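Local coordinates for N-acetylglucosamine-6-phosphate deacetylase (Mycobacterium smegmatis, PDB 6FV4), which probably catalyses the metal-dependent hydrolysis of N-acetylglucosamine-6-phosphate, releasing acetate and glucosamine-6-phosphate in carbohydrate metabolism, at residues B[285-290]-B[300-305]; B[373-378]-B[389-394]. The protein carries 1 engineered substitution. All coordinates share one frame; numbering follows the deposited sequence. Where two conformers were deposited one is given.

Contact 1: residues B[285-290]-B[300-305]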
loop_
_atom_site.group_PDB
_atom_site.type_symbol
_atom_site.label_atom_id
_atom_site.label_comp_id
_atom_site.label_asym_id
_atom_site.label_seq_id
_atom_site.Cartn_x
_atom_site.Cartn_y
_atom_site.Cartn_z
ATOM N N MET B 285 -4.256 13.401 -23.639
ATOM C CA MET B 285 -3.923 13.364 -25.056
ATOM C C MET B 285 -4.662 14.475 -25.795
ATOM O O MET B 285 -5.454 15.227 -25.218
ATOM C CB MET B 285 -4.202 11.985 -25.671
ATOM C CG MET B 285 -5.590 11.422 -25.475
ATOM S SD MET B 285 -6.801 11.922 -26.705
ATOM C CE MET B 285 -5.966 11.521 -28.242
ATOM N N ALA B 286 -4.339 14.615 -27.090
ATOM C CA ALA B 286 -4.732 15.801 -27.839
ATOM C C ALA B 286 -6.236 16.010 -27.923
ATOM O O ALA B 286 -6.664 17.145 -28.143
ATOM C CB ALA B 286 -4.133 15.762 -29.254
ATOM N N ALA B 287 -7.056 14.974 -27.725
ATOM C CA ALA B 287 -8.500 15.175 -27.799
ATOM C C ALA B 287 -9.095 15.738 -26.515
ATOM O O ALA B 287 -10.288 16.053 -26.495
ATOM C CB ALA B 287 -9.212 13.868 -28.144
ATOM N N THR B 288 -8.302 15.866 -25.454
ATOM C CA THR B 288 -8.794 16.418 -24.198
ATOM C C THR B 288 -9.452 17.775 -24.405
ATOM O O THR B 288 -8.879 18.670 -25.032
ATOM C CB THR B 288 -7.633 16.544 -23.210
ATOM O OG1 THR B 288 -7.006 15.263 -23.064
ATOM C CG2 THR B 288 -8.135 17.033 -21.845
ATOM N N GLY B 289 -10.668 17.919 -23.874
ATOM C CA GLY B 289 -11.390 19.177 -23.915
ATOM C C GLY B 289 -12.138 19.467 -25.198
ATOM O O GLY B 289 -12.718 20.555 -25.326
ATOM N N MET B 290 -12.148 18.548 -26.153
ATOM C CA MET B 290 -12.848 18.776 -27.409
ATOM C C MET B 290 -14.277 18.264 -27.324
ATOM O O MET B 290 -14.569 17.294 -26.622
ATOM C CB MET B 290 -12.127 18.092 -28.568
ATOM C CG MET B 290 -10.699 18.567 -28.744
ATOM S SD MET B 290 -9.966 17.777 -30.174
ATOM C CE MET B 290 -10.494 18.927 -31.441
ATOM N N LEU B 300 -3.983 10.031 -36.636
ATOM C CA LEU B 300 -5.161 9.226 -36.342
ATOM C C LEU B 300 -6.441 10.046 -36.434
ATOM O O LEU B 300 -6.462 11.229 -36.082
ATOM C CB LEU B 300 -5.046 8.577 -34.959
ATOM C CG LEU B 300 -4.170 7.320 -34.997
ATOM C CD1 LEU B 300 -3.761 6.895 -33.592
ATOM C CD2 LEU B 300 -4.869 6.182 -35.751
ATOM N N ASP B 301 -7.490 9.410 -36.970
ATOM C CA ASP B 301 -8.859 9.883 -36.816
ATOM C C ASP B 301 -9.327 9.470 -35.426
ATOM O O ASP B 301 -9.285 8.282 -35.087
ATOM C CB ASP B 301 -9.800 9.268 -37.858
ATOM C CG ASP B 301 -9.601 9.802 -39.277
ATOM O OD1 ASP B 301 -8.756 10.700 -39.523
ATOM O OD2 ASP B 301 -10.334 9.296 -40.166
ATOM N N ILE B 302 -9.777 10.434 -34.624
ATOM C CA ILE B 302 -10.242 10.168 -33.264
ATOM C C ILE B 302 -11.717 10.522 -33.173
ATOM O O ILE B 302 -12.122 11.620 -33.573
ATOM C CB ILE B 302 -9.436 10.959 -32.214
ATOM C CG1 ILE B 302 -7.944 10.621 -32.293
ATOM C CG2 ILE B 302 -10.006 10.708 -30.807
ATOM C CD1 ILE B 302 -7.589 9.220 -31.843
ATOM N N ASP B 303 -12.509 9.604 -32.626
ATOM C CA ASP B 303 -13.941 9.792 -32.419
ATOM C C ASP B 303 -14.176 10.058 -30.937
ATOM O O ASP B 303 -13.896 9.195 -30.101
ATOM C CB ASP B 303 -14.713 8.551 -32.880
ATOM C CG ASP B 303 -16.233 8.735 -32.854
ATOM O OD1 ASP B 303 -16.731 9.880 -32.727
ATOM O OD2 ASP B 303 -16.942 7.708 -32.955
ATOM N N VAL B 304 -14.680 11.246 -30.614
ATOM C CA VAL B 304 -14.981 11.618 -29.234
ATOM C C VAL B 304 -16.474 11.436 -29.010
ATOM O O VAL B 304 -17.286 12.083 -29.681
ATOM C CB VAL B 304 -14.553 13.061 -28.926
ATOM C CG1 VAL B 304 -14.936 13.429 -27.489
ATOM C CG2 VAL B 304 -13.056 13.232 -29.151
ATOM N N VAL B 305 -16.829 10.562 -28.063
ATOM C CA VAL B 305 -18.214 10.273 -27.701
ATOM C C VAL B 305 -18.348 10.428 -26.189
ATOM O O VAL B 305 -17.704 9.696 -25.428
ATOM C CB VAL B 305 -18.644 8.863 -28.139
ATOM C CG1 VAL B 305 -20.010 8.514 -27.557
ATOM C CG2 VAL B 305 -18.674 8.765 -29.664
#
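Ala287 projects its single methyl at Ile302 and Val304, two branched side chains on the same face of strand 300-305, the middle strand of a three-stranded antiparallel sheet. Residues 285-290 form two overlapping beta turns, type I from Met285 to Thr288 and type II from Ala287 to Met290, shortly after barrel strand 278-281 of the amidohydrolase fold. Ala287 CB lies 4.0 Å from Val304 CG2 and 4.2 Å from Ile302 CG2, so this one methyl touches a methyl of each. Val304 splits its branches: with CG1 anti to the backbone N (chi1 178°), that methyl comes to 4.0 Å from Met290 O, while CG2, beside the backbone N, faces Ala287 CB. No hydrogen bond crosses; apart from that approach to Met290 O, methyl contacts carry the fit, and Ala309 of the next strand adds to it by touching both Ala287 and Ile302. The side chain of Ile302 is also about 4 Å from that of Ala318, a predicted substrate-binding residue, which puts this packing beside the probable active site. The first turn is held from within: Met285 O takes both Thr288 N at 2.9 Å and Thr288 OG1 at 2.7 Å, the hydroxyl tilted 15° from the carbonyl plane.

Contact 2: residues B[373-378]-B[389-394]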
loop_
_atom_site.group_PDB
_atom_site.type_symbol
_atom_site.label_atom_id
_atom_site.label_comp_id
_atom_site.label_asym_id
_atom_site.label_seq_id
_atom_site.Cartn_x
_atom_site.Cartn_y
_atom_site.Cartn_z
ATOM N N LEU B 373 -2.758 30.917 -9.507
ATOM C CA LEU B 373 -3.780 30.397 -8.611
ATOM C C LEU B 373 -5.021 30.044 -9.416
ATOM O O LEU B 373 -5.175 30.449 -10.572
ATOM C CB LEU B 373 -4.113 31.392 -7.489
ATOM C CG LEU B 373 -4.547 32.825 -7.821
ATOM C CD1 LEU B 373 -6.005 32.915 -8.285
ATOM C CD2 LEU B 373 -4.334 33.718 -6.588
ATOM N N VAL B 374 -5.918 29.294 -8.771
ATOM C CA VAL B 374 -7.135 28.782 -9.393
ATOM C C VAL B 374 -8.293 29.011 -8.432
ATOM O O VAL B 374 -8.163 28.788 -7.226
ATOM C CB VAL B 374 -7.013 27.282 -9.750
ATOM C CG1 VAL B 374 -8.338 26.744 -10.298
ATOM C CG2 VAL B 374 -5.910 27.058 -10.761
ATOM N N VAL B 375 -9.406 29.500 -8.957
ATOM C CA VAL B 375 -10.588 29.775 -8.160
ATOM C C VAL B 375 -11.604 28.693 -8.469
ATOM O O VAL B 375 -11.871 28.404 -9.641
ATOM C CB VAL B 375 -11.151 31.175 -8.442
ATOM C CG1 VAL B 375 -12.231 31.499 -7.432
ATOM C CG2 VAL B 375 -10.029 32.218 -8.369
ATOM N N LEU B 376 -12.148 28.076 -7.421
ATOM C CA LEU B 376 -13.079 26.968 -7.558
ATOM C C LEU B 376 -14.351 27.286 -6.792
ATOM O O LEU B 376 -14.291 27.885 -5.715
ATOM C CB LEU B 376 -12.466 25.665 -7.025
ATOM C CG LEU B 376 -11.059 25.274 -7.475
ATOM C CD1 LEU B 376 -10.525 24.148 -6.601
ATOM C CD2 LEU B 376 -11.066 24.855 -8.938
ATOM N N ASP B 377 -15.497 26.863 -7.331
ATOM C CA ASP B 377 -16.763 27.019 -6.621
ATOM C C ASP B 377 -16.994 25.817 -5.703
ATOM O O ASP B 377 -16.104 24.990 -5.490
ATOM C CB ASP B 377 -17.910 27.239 -7.613
ATOM C CG ASP B 377 -18.094 26.087 -8.588
ATOM O OD1 ASP B 377 -17.697 24.939 -8.286
ATOM O OD2 ASP B 377 -18.682 26.329 -9.656
ATOM N N HIS B 378 -18.202 25.698 -5.133
ATOM C CA HIS B 378 -18.427 24.629 -4.160
ATOM C C HIS B 378 -18.432 23.259 -4.823
ATOM O O HIS B 378 -18.044 22.268 -4.194
ATOM C CB HIS B 378 -19.725 24.864 -3.376
ATOM C CG HIS B 378 -19.518 25.603 -2.081
ATOM N ND1 HIS B 378 -18.734 25.112 -1.057
ATOM C CD2 HIS B 378 -19.977 26.807 -1.657
ATOM C CE1 HIS B 378 -18.723 25.979 -0.058
ATOM N NE2 HIS B 378 -19.469 27.016 -0.396
ATOM N N GLY B 389 0.192 36.607 -12.185
ATOM C CA GLY B 389 -0.507 37.799 -11.743
ATOM C C GLY B 389 -1.610 38.306 -12.645
ATOM O O GLY B 389 -2.228 39.328 -12.318
ATOM N N GLU B 390 -1.895 37.636 -13.756
ATOM C CA GLU B 390 -2.927 38.088 -14.680
ATOM C C GLU B 390 -3.964 36.994 -14.877
ATOM O O GLU B 390 -3.651 35.805 -14.835
ATOM C CB GLU B 390 -2.322 38.493 -16.019
ATOM C CG GLU B 390 -1.303 39.601 -15.846
ATOM C CD GLU B 390 -0.612 39.969 -17.126
ATOM O OE1 GLU B 390 -1.229 39.818 -18.206
ATOM O OE2 GLU B 390 0.552 40.421 -17.051
ATOM N N TRP B 391 -5.207 37.405 -15.087
ATOM C CA TRP B 391 -6.272 36.431 -15.287
ATOM C C TRP B 391 -6.116 35.787 -16.663
ATOM O O TRP B 391 -6.241 36.461 -17.691
ATOM C CB TRP B 391 -7.631 37.105 -15.135
ATOM C CG TRP B 391 -7.869 37.638 -13.761
ATOM C CD1 TRP B 391 -7.936 38.952 -13.379
ATOM C CD2 TRP B 391 -8.063 36.864 -12.574
ATOM N NE1 TRP B 391 -8.168 39.040 -12.023
ATOM C CE2 TRP B 391 -8.250 37.771 -11.508
ATOM C CE3 TRP B 391 -8.107 35.489 -12.309
ATOM C CZ2 TRP B 391 -8.474 37.346 -10.204
ATOM C CZ3 TRP B 391 -8.320 35.069 -11.002
ATOM C CH2 TRP B 391 -8.502 35.996 -9.970
ATOM N N VAL B 392 -5.790 34.493 -16.684
ATOM C CA VAL B 392 -6.007 33.684 -17.884
ATOM C C VAL B 392 -7.500 33.530 -18.131
ATOM O O VAL B 392 -8.014 33.876 -19.202
ATOM C CB VAL B 392 -5.328 32.307 -17.744
ATOM C CG1 VAL B 392 -5.707 31.399 -18.916
ATOM C CG2 VAL B 392 -3.826 32.442 -17.639
ATOM N N VAL B 393 -8.207 32.997 -17.125
ATOM C CA VAL B 393 -9.665 32.945 -17.049
ATOM C C VAL B 393 -10.079 33.856 -15.899
ATOM O O VAL B 393 -9.785 33.573 -14.734
ATOM C CB VAL B 393 -10.172 31.512 -16.834
ATOM C CG1 VAL B 393 -11.667 31.489 -16.467
ATOM C CG2 VAL B 393 -9.905 30.672 -18.082
ATOM N N THR B 394 -10.715 34.971 -16.226
ATOM C CA THR B 394 -11.191 35.905 -15.218
ATOM C C THR B 394 -12.520 35.408 -14.642
ATOM O O THR B 394 -13.281 34.726 -15.342
ATOM C CB THR B 394 -11.346 37.297 -15.837
ATOM O OG1 THR B 394 -11.539 38.284 -14.815
ATOM C CG2 THR B 394 -12.511 37.333 -16.811
#
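Trp391 reaches past the middle strand of an antiparallel beta meander to touch Leu373 and Val375. In this meander, strand 382-387 lies between strands 373-376 and 390-391, so these two meet through side chains alone; strand 373-376 pairs on its other side with strand 63-76. The meander belongs to the C-terminal part of the chain and, as in relatives, probably forms part of the small beta domain beside the barrel. From Trp391 CB, CG leaves anti to the carbonyl carbon (chi1 -64°), and the six-membered ring is the part that arrives at strand 373-376. CB, CG and the pyrrole atoms, NE1 included, stay well clear of that strand; the touching is done by the far end of the ring. There Trp391 CZ3 comes within 4.2 Å of Leu373 CD1, a methyl that approaches the ring obliquely. The same CZ3 is 4.2 Å from Val375 CG2, which meets the ring at its edge, near the ring plane. Trp391 CH2, the neighbouring ring atom, lies 4.3 Å from Leu373 CD1. Leu373 gets there by its torsions: CG sits between the backbone N and the carbonyl carbon (chi1 55°), and with chi2 77° this brings CD1 to the indole although the CB bond itself does not aim there. Val375 has its CB directed at the other segment and needs no such detour. Met386, on the middle strand, touches both Leu373 and Trp391 and so joins the two sides, while Arg57 of strand 57-58 also touches the indole. Just beyond the tryptophan, Val392 and Val393 both face Val385, as in a classic beta bulge, and the chain turns a corner at Val392. The two methyls that receive the ring, Leu373 CD1 and Val375 CG2, lie side by side 4.1 Å apart.

Overall arrangement
Contacts 1 and 2 follow one another along the chain, with centres 26 Å apart and nearest atoms about 13 Å apart, so they do not touch and share no strand. Both are largely buried, though Met290 in contact 1 and Trp391 in contact 2 keep some exposure, and neither has a hydrogen bond between its segments. In contact 1 a tight loop is fitted to a strand through small methyls, beside a predicted substrate-binding residue and with the Ala287 side chain about 10 Å from that of the metal ligand His74. Contact 2 instead spans two strands of one meander with a long indole, away from the annotated sites. Strand 63-76 ties the regions together: it pairs with strand 373-376, while Gly77 and Gly78, just after it, bond to 285-290.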